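Local coordinates for anopheles Plasmodium-responsive Leucine-rich repeat protein 1B (Anopheles gambiae, PDB 4XGO) that probably acts in mosquito immunity to Plasmodium through its interaction with the leucine-rich repeat protein LRIM1, this chain being its leucine-rich repeat domain, at residues A[123-128]-A[144-149]; A[161-166]-A[182-187]; A[204-209]-A[228-233]. All coordinates share one frame; numbering follows the deposited sequence. Where two conformers were deposited one is given.

Contact 1: A[123-128]-A[144-149]. With NAG (2-acetamido-2-deoxy-beta-D-glucopyranose), chain C; NAG (2-acetamido-2-deoxy-beta-D-glucopyranose), chain B; GOL (glycerol), chain I.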
loop_
_atom_site.group_PDB
_atom_site.type_symbol
_atom_site.label_atom_id
_atom_site.label_comp_id
_atom_site.label_asym_id
_atom_site.label_seq_id
_atom_site.Cartn_x
_atom_site.Cartn_y
_atom_site.Cartn_z
ATOM N N ASN A 123 23.136 -1.237 9.661
ATOM C CA ASN A 123 21.687 -1.087 9.596
ATOM C C ASN A 123 21.180 -1.691 8.295
ATOM O O ASN A 123 21.552 -1.244 7.219
ATOM C CB ASN A 123 21.309 0.389 9.720
ATOM C CG ASN A 123 21.812 1.009 11.017
ATOM O OD1 ASN A 123 21.257 0.775 12.094
ATOM N ND2 ASN A 123 22.863 1.810 10.920
ATOM N N LEU A 124 20.335 -2.714 8.422
ATOM C CA LEU A 124 19.869 -3.459 7.279
ATOM C C LEU A 124 18.344 -3.589 7.355
ATOM O O LEU A 124 17.799 -4.120 8.343
ATOM C CB LEU A 124 20.529 -4.830 7.255
ATOM C CG LEU A 124 20.132 -5.774 6.131
ATOM C CD1 LEU A 124 20.373 -5.172 4.756
ATOM C CD2 LEU A 124 20.882 -7.089 6.280
ATOM N N GLN A 125 17.685 -3.094 6.315
ATOM C CA GLN A 125 16.228 -3.071 6.245
ATOM C C GLN A 125 15.791 -3.848 5.020
ATOM O O GLN A 125 16.072 -3.430 3.886
ATOM C CB GLN A 125 15.740 -1.634 6.130
ATOM C CG GLN A 125 16.133 -0.753 7.298
ATOM C CD GLN A 125 15.474 -1.186 8.571
ATOM O OE1 GLN A 125 14.247 -1.333 8.627
ATOM N NE2 GLN A 125 16.281 -1.403 9.619
ATOM N N LEU A 126 15.143 -4.991 5.253
ATOM C CA LEU A 126 14.688 -5.891 4.210
ATOM C C LEU A 126 13.230 -6.294 4.408
ATOM O O LEU A 126 12.786 -7.324 3.856
ATOM C CB LEU A 126 15.561 -7.146 4.198
ATOM C CG LEU A 126 17.018 -6.933 3.762
ATOM C CD1 LEU A 126 17.849 -8.181 3.957
ATOM C CD2 LEU A 126 17.076 -6.463 2.325
ATOM N N SER A 127 12.479 -5.492 5.163
ATOM C CA SER A 127 11.098 -5.842 5.444
ATOM C C SER A 127 10.255 -5.846 4.163
ATOM O O SER A 127 10.551 -5.151 3.209
ATOM C CB SER A 127 10.497 -4.889 6.474
ATOM O OG SER A 127 10.321 -3.609 5.905
ATOM N N SER A 128 9.211 -6.675 4.158
ATOM C CA SER A 128 8.201 -6.662 3.101
ATOM C C SER A 128 8.791 -7.016 1.739
ATOM O O SER A 128 8.596 -6.314 0.752
ATOM C CB SER A 128 7.433 -5.334 3.056
ATOM O OG SER A 128 6.747 -5.086 4.275
ATOM N N HIS A 144 21.305 -3.018 13.887
ATOM C CA HIS A 144 19.837 -2.903 13.799
ATOM C C HIS A 144 19.408 -3.601 12.524
ATOM O O HIS A 144 19.907 -3.265 11.446
ATOM C CB HIS A 144 19.394 -1.443 13.704
ATOM C CG HIS A 144 19.303 -0.741 15.012
ATOM N ND1 HIS A 144 18.659 0.468 15.145
ATOM C CD2 HIS A 144 19.739 -1.076 16.248
ATOM C CE1 HIS A 144 18.723 0.857 16.406
ATOM N NE2 HIS A 144 19.377 -0.063 17.093
ATOM N N VAL A 145 18.505 -4.579 12.638
ATOM C CA VAL A 145 18.091 -5.362 11.511
ATOM C C VAL A 145 16.562 -5.526 11.482
ATOM O O VAL A 145 15.947 -5.808 12.509
ATOM C CB VAL A 145 18.721 -6.764 11.563
ATOM C CG1 VAL A 145 18.202 -7.588 10.408
ATOM C CG2 VAL A 145 20.250 -6.671 11.508
ATOM N N ASN A 146 15.964 -5.382 10.304
ATOM C CA ASN A 146 14.541 -5.600 10.149
ATOM C C ASN A 146 14.317 -6.481 8.945
ATOM O O ASN A 146 14.607 -6.073 7.805
ATOM C CB ASN A 146 13.825 -4.251 10.015
ATOM C CG ASN A 146 12.326 -4.357 10.150
ATOM O OD1 ASN A 146 11.720 -5.428 9.939
ATOM N ND2 ASN A 146 11.718 -3.229 10.534
ATOM N N VAL A 147 13.822 -7.701 9.196
ATOM C CA VAL A 147 13.447 -8.630 8.157
ATOM C C VAL A 147 11.971 -9.043 8.286
ATOM O O VAL A 147 11.584 -10.117 7.833
ATOM C CB VAL A 147 14.360 -9.888 8.099
ATOM C CG1 VAL A 147 15.781 -9.502 7.704
ATOM C CG2 VAL A 147 14.365 -10.666 9.423
ATOM N N SER A 148 11.149 -8.154 8.847
ATOM C CA SER A 148 9.738 -8.451 9.055
ATOM C C SER A 148 9.004 -8.572 7.724
ATOM O O SER A 148 9.451 -8.037 6.733
ATOM C CB SER A 148 9.064 -7.394 9.936
ATOM O OG SER A 148 9.000 -6.114 9.307
ATOM N N TYR A 149 7.893 -9.307 7.719
ATOM C CA TYR A 149 7.057 -9.492 6.535
ATOM C C TYR A 149 7.835 -10.144 5.379
ATOM O O TYR A 149 7.946 -9.608 4.286
ATOM C CB TYR A 149 6.381 -8.186 6.119
ATOM C CG TYR A 149 5.403 -7.661 7.146
ATOM C CD1 TYR A 149 4.068 -8.062 7.124
ATOM C CD2 TYR A 149 5.812 -6.781 8.140
ATOM C CE1 TYR A 149 3.163 -7.577 8.060
ATOM C CE2 TYR A 149 4.899 -6.281 9.068
ATOM C CZ TYR A 149 3.586 -6.707 9.010
ATOM O OH TYR A 149 2.654 -6.231 9.921
HETATM C C1 NAG C . 10.285 -3.140 10.711
HETATM C C2 NAG C . 9.919 -2.083 11.751
HETATM C C3 NAG C . 8.397 -1.929 11.829
HETATM C C4 NAG C . 7.809 -1.629 10.460
HETATM C C5 NAG C . 8.364 -2.627 9.437
HETATM C C6 NAG C . 7.927 -2.214 8.028
HETATM C C7 NAG C . 10.868 -1.710 13.963
HETATM C C8 NAG C . 11.215 -2.271 15.305
HETATM N N2 NAG C . 10.333 -2.516 13.057
HETATM O O3 NAG C . 8.032 -0.938 12.776
HETATM O O4 NAG C . 6.393 -1.850 10.478
HETATM O O5 NAG C . 9.781 -2.696 9.474
HETATM O O6 NAG C . 6.943 -3.164 7.666
HETATM O O7 NAG C . 11.088 -0.530 13.730
HETATM C C1 NAG B . 5.618 -0.648 10.401
HETATM C C2 NAG B . 4.216 -1.003 9.931
HETATM C C3 NAG B . 3.365 0.262 9.835
HETATM C C4 NAG B . 3.549 1.219 11.019
HETATM C C5 NAG B . 4.979 1.283 11.561
HETATM C C6 NAG B . 5.016 1.910 12.949
HETATM C C7 NAG B . 3.690 -2.759 8.274
HETATM C C8 NAG B . 3.910 -3.275 6.880
HETATM N N2 NAG B . 4.314 -1.630 8.619
HETATM O O3 NAG B . 2.006 -0.113 9.733
HETATM O O4 NAG B . 3.149 2.517 10.620
HETATM O O5 NAG B . 5.528 -0.014 11.658
HETATM O O6 NAG B . 6.347 2.230 13.288
HETATM O O7 NAG B . 2.957 -3.388 9.024
HETATM C C1 GOL I . 14.738 -0.224 12.336
HETATM O O1 GOL I . 14.661 -1.561 12.855
HETATM C C2 GOL I . 13.420 0.154 11.670
HETATM O O2 GOL I . 13.052 -0.796 10.659
HETATM C C3 GOL I . 13.531 1.552 11.077
HETATM O O3 GOL I . 12.271 2.220 11.215
#
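N146 carries an N-linked glycan over the concave face of the leucine-rich repeat solenoid, and its CB lies against the amide oxygen of Q125 on the preceding strand, with OE1 of Q125 3.3 Å from CB of N146. The two strands, 123-125 and 144-146, run parallel as successive repeats. Their backbones are joined by L124 N to H144 O, N146 N to L124 O and L126 N to N146 O, the last at 2.8 Å and nearly along the C=O axis of N146. Beyond the strands, S128 N continues the pairing by donating to S148 O.

The asparagine side chain is fixed from two ends. With CG anti to the backbone N (chi1 -167°), OD1 swings towards the C-terminal end of the strand and accepts in its carbonyl plane from both S148 N and S148 OG, the backbone bond closing an Asx turn. The other end, ND2, is bonded to C1 of the first sugar (chain C), and its remaining N-H points to a glycerol, probably from the crystallisation liquor, whose O2 accepts it and donates to Q125 OE1 in a very short bond (2.4 Å). Q125, bent at chi2 (-66°), brings its amide across that of N146 with the planes 90° apart.

At the N-terminal end, N123 and H144 point the same way, and OD1 of N123 rests on CB of H144 at 3.3 Å. The opposite face of the strands, bearing L124 and V145, faces the hydrophobic interior, which L126 and V147 extend beyond them. The Y149 ring, beyond the strand end, is stacked with H168 and receives the glycan's second sugar (chain B), whose acetamide methyl C8 sits 3.8 Å above one ring face, offset toward the rim.

Contact 2: A[161-166]-A[182-187]. With NAG (2-acetamido-2-deoxy-beta-D-glucopyranose), chain C.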
loop_
_atom_site.group_PDB
_atom_site.type_symbol
_atom_site.label_atom_id
_atom_site.label_comp_id
_atom_site.label_asym_id
_atom_site.label_seq_id
_atom_site.Cartn_x
_atom_site.Cartn_y
_atom_site.Cartn_z
ATOM N N VAL A 161 24.035 -7.978 17.097
ATOM C CA VAL A 161 22.853 -7.170 16.799
ATOM C C VAL A 161 22.149 -6.791 18.102
ATOM O O VAL A 161 22.015 -7.617 19.016
ATOM C CB VAL A 161 21.901 -7.876 15.790
ATOM C CG1 VAL A 161 21.385 -9.207 16.320
ATOM C CG2 VAL A 161 20.734 -6.980 15.417
ATOM N N GLU A 162 21.739 -5.525 18.183
ATOM C CA GLU A 162 21.126 -4.958 19.380
ATOM C C GLU A 162 19.605 -4.955 19.262
ATOM O O GLU A 162 18.902 -5.131 20.254
ATOM C CB GLU A 162 21.629 -3.523 19.597
ATOM C CG GLU A 162 21.090 -2.827 20.846
ATOM C CD GLU A 162 19.814 -2.016 20.622
ATOM O OE1 GLU A 162 19.526 -1.625 19.475
ATOM O OE2 GLU A 162 19.081 -1.752 21.612
ATOM N N GLU A 163 19.093 -4.717 18.063
ATOM C CA GLU A 163 17.658 -4.755 17.850
ATOM C C GLU A 163 17.358 -5.498 16.564
ATOM O O GLU A 163 17.921 -5.188 15.511
ATOM C CB GLU A 163 17.046 -3.347 17.814
ATOM C CG GLU A 163 15.566 -3.367 17.487
ATOM C CD GLU A 163 14.809 -2.084 17.832
ATOM O OE1 GLU A 163 15.450 -0.994 18.005
ATOM O OE2 GLU A 163 13.548 -2.171 17.889
ATOM N N LEU A 164 16.453 -6.466 16.656
ATOM C CA LEU A 164 16.117 -7.303 15.532
ATOM C C LEU A 164 14.619 -7.522 15.443
ATOM O O LEU A 164 14.008 -7.976 16.402
ATOM C CB LEU A 164 16.847 -8.637 15.627
ATOM C CG LEU A 164 16.521 -9.708 14.591
ATOM C CD1 LEU A 164 16.677 -9.228 13.172
ATOM C CD2 LEU A 164 17.442 -10.892 14.808
ATOM N N ASP A 165 14.041 -7.167 14.296
ATOM C CA ASP A 165 12.631 -7.392 14.038
ATOM C C ASP A 165 12.521 -8.441 12.929
ATOM O O ASP A 165 12.925 -8.203 11.794
ATOM C CB ASP A 165 11.908 -6.088 13.686
ATOM C CG ASP A 165 10.382 -6.255 13.552
ATOM O OD1 ASP A 165 9.880 -7.398 13.409
ATOM O OD2 ASP A 165 9.670 -5.207 13.573
ATOM N N ALA A 166 12.016 -9.618 13.304
ATOM C CA ALA A 166 11.720 -10.698 12.341
ATOM C C ALA A 166 10.257 -11.158 12.418
ATOM O O ALA A 166 9.917 -12.299 12.075
ATOM C CB ALA A 166 12.690 -11.856 12.488
ATOM N N LEU A 182 22.005 -8.198 22.301
ATOM C CA LEU A 182 20.616 -8.179 21.812
ATOM C C LEU A 182 19.652 -7.754 22.922
ATOM O O LEU A 182 19.546 -8.415 23.960
ATOM C CB LEU A 182 20.210 -9.540 21.264
ATOM C CG LEU A 182 18.809 -9.661 20.653
ATOM C CD1 LEU A 182 18.617 -8.672 19.512
ATOM C CD2 LEU A 182 18.513 -11.080 20.172
ATOM N N THR A 183 18.942 -6.667 22.655
ATOM C CA THR A 183 18.133 -5.940 23.634
ATOM C C THR A 183 16.646 -6.027 23.295
ATOM O O THR A 183 15.820 -6.239 24.179
ATOM C CB THR A 183 18.601 -4.456 23.674
ATOM O OG1 THR A 183 19.958 -4.407 24.157
ATOM C CG2 THR A 183 17.740 -3.597 24.564
ATOM N N ILE A 184 16.308 -5.832 22.024
ATOM C CA ILE A 184 14.925 -5.852 21.574
ATOM C C ILE A 184 14.801 -6.907 20.486
ATOM O O ILE A 184 15.485 -6.822 19.474
ATOM C CB ILE A 184 14.521 -4.475 21.020
ATOM C CG1 ILE A 184 14.633 -3.405 22.123
ATOM C CG2 ILE A 184 13.111 -4.511 20.472
ATOM C CD1 ILE A 184 14.390 -1.994 21.634
ATOM N N LEU A 185 13.923 -7.883 20.707
ATOM C CA LEU A 185 13.674 -8.961 19.752
ATOM C C LEU A 185 12.168 -9.085 19.477
ATOM O O LEU A 185 11.367 -9.424 20.386
ATOM C CB LEU A 185 14.202 -10.285 20.283
ATOM C CG LEU A 185 14.074 -11.522 19.399
ATOM C CD1 LEU A 185 14.746 -11.306 18.061
ATOM C CD2 LEU A 185 14.662 -12.724 20.134
ATOM N N LYS A 186 11.790 -8.837 18.227
ATOM C CA LYS A 186 10.401 -8.918 17.820
ATOM C C LYS A 186 10.250 -10.117 16.909
ATOM O O LYS A 186 10.804 -10.143 15.800
ATOM C CB LYS A 186 9.987 -7.657 17.074
ATOM C CG LYS A 186 10.336 -6.371 17.748
ATOM C CD LYS A 186 9.729 -6.240 19.104
ATOM C CE LYS A 186 8.223 -6.022 19.045
ATOM N NZ LYS A 186 7.831 -4.725 18.404
ATOM N N LEU A 187 9.535 -11.126 17.413
ATOM C CA LEU A 187 9.267 -12.383 16.710
ATOM C C LEU A 187 7.775 -12.706 16.615
ATOM O O LEU A 187 7.394 -13.845 16.333
ATOM C CB LEU A 187 10.025 -13.543 17.380
ATOM C CG LEU A 187 11.527 -13.566 17.115
ATOM C CD1 LEU A 187 12.280 -14.525 18.007
ATOM C CD2 LEU A 187 11.764 -13.861 15.666
HETATM C C1 NAG C . 10.285 -3.140 10.711
HETATM C C2 NAG C . 9.919 -2.083 11.751
HETATM C C3 NAG C . 8.397 -1.929 11.829
HETATM C C4 NAG C . 7.809 -1.629 10.460
HETATM C C5 NAG C . 8.364 -2.627 9.437
HETATM C C6 NAG C . 7.927 -2.214 8.028
HETATM C C7 NAG C . 10.868 -1.710 13.963
HETATM C C8 NAG C . 11.215 -2.271 15.305
HETATM N N2 NAG C . 10.333 -2.516 13.057
HETATM O O3 NAG C . 8.032 -0.938 12.776
HETATM O O4 NAG C . 6.393 -1.850 10.478
HETATM O O5 NAG C . 9.781 -2.696 9.474
HETATM O O6 NAG C . 6.943 -3.164 7.666
HETATM O O7 NAG C . 11.088 -0.530 13.730
#
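Strands 163-165 and 184-186 run parallel, 5° apart with axes 4.9 Å from each other, as adjacent rungs of the leucine-rich repeat solenoid. Three bonds, L164 N to I184 O, K186 N to L164 O and A166 N to K186 O, join them, and where the chain enters the strands E162 O is gripped twice, by T183 N on a lone pair at 2.9 Å and by I184 N at 3.2 Å.

On the concave face, E163 (chi1 176°, extended beyond CG) lies side by side with I184, its aliphatic CG against I184 CB and its OE2 3.5 Å from I184 CG2. Beside it D165 crosses K186 obliquely; D165 OD1, hydrogen-bonded to S167 OG, rests 3.7 Å from K186 CB. The K186 chain bends at chi2, chi3 and chi4 and carries NZ away from strand 163-165, 5.2 Å from D165 OD2, so any attraction there is probably long-range. Underneath, L185 CD1 reaches L164 CB in the core, and L187 CD2 meets A166 CB at 3.9 Å. D165 OD2 turns instead to the N-linked sugar, accepting its acetamide N2-H at 2.8 Å and 169°.

Contact 3: A[204-209]-A[228-233]. Unlike the reference sequence in segment 204-209: V205 (reference Thr).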
loop_
_atom_site.group_PDB
_atom_site.type_symbol
_atom_site.label_atom_id
_atom_site.label_comp_id
_atom_site.label_asym_id
_atom_site.label_seq_id
_atom_site.Cartn_x
_atom_site.Cartn_y
_atom_site.Cartn_z
ATOM N N LEU A 204 18.565 -9.466 26.801
ATOM C CA LEU A 204 17.254 -9.085 26.303
ATOM C C LEU A 204 16.482 -8.269 27.318
ATOM O O LEU A 204 16.448 -8.608 28.513
ATOM C CB LEU A 204 16.451 -10.321 25.915
ATOM C CG LEU A 204 16.786 -10.959 24.571
ATOM C CD1 LEU A 204 16.054 -12.288 24.479
ATOM C CD2 LEU A 204 16.353 -10.021 23.442
ATOM N N VAL A 205 15.899 -7.180 26.827
ATOM C CA VAL A 205 15.048 -6.289 27.603
ATOM C C VAL A 205 13.578 -6.423 27.197
ATOM O O VAL A 205 12.687 -6.446 28.055
ATOM C CB VAL A 205 15.525 -4.826 27.451
ATOM C CG1 VAL A 205 14.591 -3.867 28.182
ATOM C CG2 VAL A 205 16.945 -4.700 27.982
ATOM N N ASP A 206 13.329 -6.505 25.888
ATOM C CA ASP A 206 11.968 -6.608 25.357
ATOM C C ASP A 206 11.919 -7.760 24.360
ATOM O O ASP A 206 12.673 -7.794 23.378
ATOM C CB ASP A 206 11.537 -5.305 24.680
ATOM C CG ASP A 206 11.695 -4.090 25.579
ATOM O OD1 ASP A 206 11.095 -4.058 26.673
ATOM O OD2 ASP A 206 12.439 -3.162 25.190
ATOM N N VAL A 207 11.048 -8.718 24.623
ATOM C CA VAL A 207 10.874 -9.854 23.722
ATOM C C VAL A 207 9.400 -10.053 23.425
ATOM O O VAL A 207 8.578 -10.171 24.341
ATOM C CB VAL A 207 11.560 -11.155 24.239
ATOM C CG1 VAL A 207 11.041 -11.576 25.587
ATOM C CG2 VAL A 207 11.382 -12.282 23.240
ATOM N N ASP A 208 9.060 -10.043 22.134
ATOM C CA ASP A 208 7.692 -10.283 21.692
ATOM C C ASP A 208 7.605 -11.626 20.940
ATOM O O ASP A 208 8.186 -11.797 19.857
ATOM C CB ASP A 208 7.190 -9.115 20.841
ATOM C CG ASP A 208 5.690 -9.144 20.602
ATOM O OD1 ASP A 208 5.032 -10.181 20.779
ATOM O OD2 ASP A 208 5.148 -8.088 20.216
ATOM N N LEU A 209 6.906 -12.577 21.567
ATOM C CA LEU A 209 6.659 -13.897 21.018
ATOM C C LEU A 209 5.182 -14.151 20.783
ATOM O O LEU A 209 4.754 -15.310 20.638
ATOM C CB LEU A 209 7.216 -14.972 21.967
ATOM C CG LEU A 209 8.708 -14.896 22.296
ATOM C CD1 LEU A 209 9.108 -15.927 23.346
ATOM C CD2 LEU A 209 9.569 -15.049 21.074
ATOM N N LEU A 228 15.662 -8.411 31.597
ATOM C CA LEU A 228 14.395 -8.516 30.895
ATOM C C LEU A 228 13.319 -7.675 31.584
ATOM O O LEU A 228 13.118 -7.787 32.800
ATOM C CB LEU A 228 13.952 -9.970 30.810
ATOM C CG LEU A 228 12.693 -10.241 29.988
ATOM C CD1 LEU A 228 12.905 -9.995 28.499
ATOM C CD2 LEU A 228 12.212 -11.657 30.221
ATOM N N GLU A 229 12.664 -6.817 30.805
ATOM C CA GLU A 229 11.608 -5.927 31.309
ATOM C C GLU A 229 10.221 -6.259 30.769
ATOM O O GLU A 229 9.225 -6.098 31.481
ATOM C CB GLU A 229 11.916 -4.469 30.981
ATOM C CG GLU A 229 13.088 -3.896 31.765
ATOM C CD GLU A 229 13.356 -2.444 31.434
ATOM O OE1 GLU A 229 12.402 -1.735 31.038
ATOM O OE2 GLU A 229 14.530 -2.024 31.559
ATOM N N ARG A 230 10.135 -6.696 29.518
ATOM C CA ARG A 230 8.828 -6.904 28.885
ATOM C C ARG A 230 8.827 -8.209 28.110
ATOM O O ARG A 230 9.697 -8.443 27.260
ATOM C CB ARG A 230 8.483 -5.730 27.958
ATOM C CG ARG A 230 8.605 -4.378 28.640
ATOM C CD ARG A 230 8.158 -3.273 27.719
ATOM N NE ARG A 230 8.162 -1.987 28.404
ATOM C CZ ARG A 230 9.249 -1.249 28.638
ATOM N NH1 ARG A 230 10.465 -1.650 28.257
ATOM N NH2 ARG A 230 9.113 -0.078 29.265
ATOM N N LEU A 231 7.843 -9.054 28.428
ATOM C CA LEU A 231 7.676 -10.357 27.799
ATOM C C LEU A 231 6.239 -10.486 27.306
ATOM O O LEU A 231 5.270 -10.465 28.096
ATOM C CB LEU A 231 8.021 -11.487 28.785
ATOM C CG LEU A 231 7.715 -12.907 28.308
ATOM C CD1 LEU A 231 8.558 -13.281 27.103
ATOM C CD2 LEU A 231 7.930 -13.902 29.428
ATOM N N TYR A 232 6.091 -10.569 25.983
ATOM C CA TYR A 232 4.796 -10.684 25.364
ATOM C C TYR A 232 4.630 -12.067 24.754
ATOM O O TYR A 232 5.403 -12.474 23.873
ATOM C CB TYR A 232 4.614 -9.638 24.270
ATOM C CG TYR A 232 4.808 -8.224 24.740
ATOM C CD1 TYR A 232 6.057 -7.633 24.710
ATOM C CD2 TYR A 232 3.739 -7.481 25.211
ATOM C CE1 TYR A 232 6.243 -6.322 25.144
ATOM C CE2 TYR A 232 3.912 -6.167 25.643
ATOM C CZ TYR A 232 5.171 -5.599 25.603
ATOM O OH TYR A 232 5.373 -4.288 26.021
ATOM N N VAL A 233 3.617 -12.790 25.209
ATOM C CA VAL A 233 3.358 -14.122 24.684
ATOM C C VAL A 233 1.858 -14.318 24.484
ATOM O O VAL A 233 1.323 -15.408 24.679
ATOM C CB VAL A 233 3.945 -15.259 25.563
ATOM C CG1 VAL A 233 4.079 -16.518 24.740
ATOM C CG2 VAL A 233 5.322 -14.920 26.096
#
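The guanidinium of R230 meets D206 at its edge: NH1 sends a nearly straight N-H (168°) to D206 OD1 at 3.0 Å, in the guanidinium plane and on the syn lone pair of the oxygen. The carboxylate plane is turned 46° from the guanidinium. The ring of Y232 has the V207 carbonyl oxygen at its edge, 3.6 Å from CD1. D208, its OD1 hydrogen-bonded to S210 N, crosses Y232 obliquely with OD1 against Y232 CB, carboxylate and ring planes 40° apart.

The torsions set up the salt bridge. D206 and R230 both place CG beside the backbone N, and the arginine chain runs extended from CG to NE, so the two side chains lie alongside one another and D206 OD1 also rests against R230 CG at 3.2 Å. OE1 of E229 adds a second negative charge 3.4 Å from R230 NH1 but well out of the guanidinium plane, an attraction of charges without an aimed N-H.

Strands 206-208 and 230-232 are parallel neighbours in the leucine-rich repeat solenoid, and D206, D208, R230 and Y232 line its concave surface. V205 O takes two backbone donors, E229 N and R230 N, just ahead of the strands. Here V205, which differs from the reference sequence, lays CG1 along the E229 carboxylate, 3.8 Å from CD. On the core side, V207 and L231 point the same way; V207 CG1, in the crowded position between N and the carbonyl carbon, presses on L231 CD1 at 3.4 Å, tighter than usual carbon packing, and L228 CD1 also lies against V207 CG1.

Overall arrangement
Contacts 1, 2 and 3 follow one another along the chain, and each pairs two successive strands of the same parallel array, so the six strands 123-125, 144-146, 163-165, 184-186, 206-208 and 230-232 stand in sequence order across the middle of the solenoid. Adjacent centres are about 10 Å apart; those of contacts 1 and 3 are about 19 Å apart, their nearest atoms about 11 Å. Probable backbone hydrogen bonds bridge the joints: V147 N to D165 O between contacts 1 and 2, V205 N to T183 O between contacts 2 and 3. The chain C sugar spans the first joint. Repetition thus builds one continuous concave surface, from glycosylated N146 to the D206-R230 salt bridge.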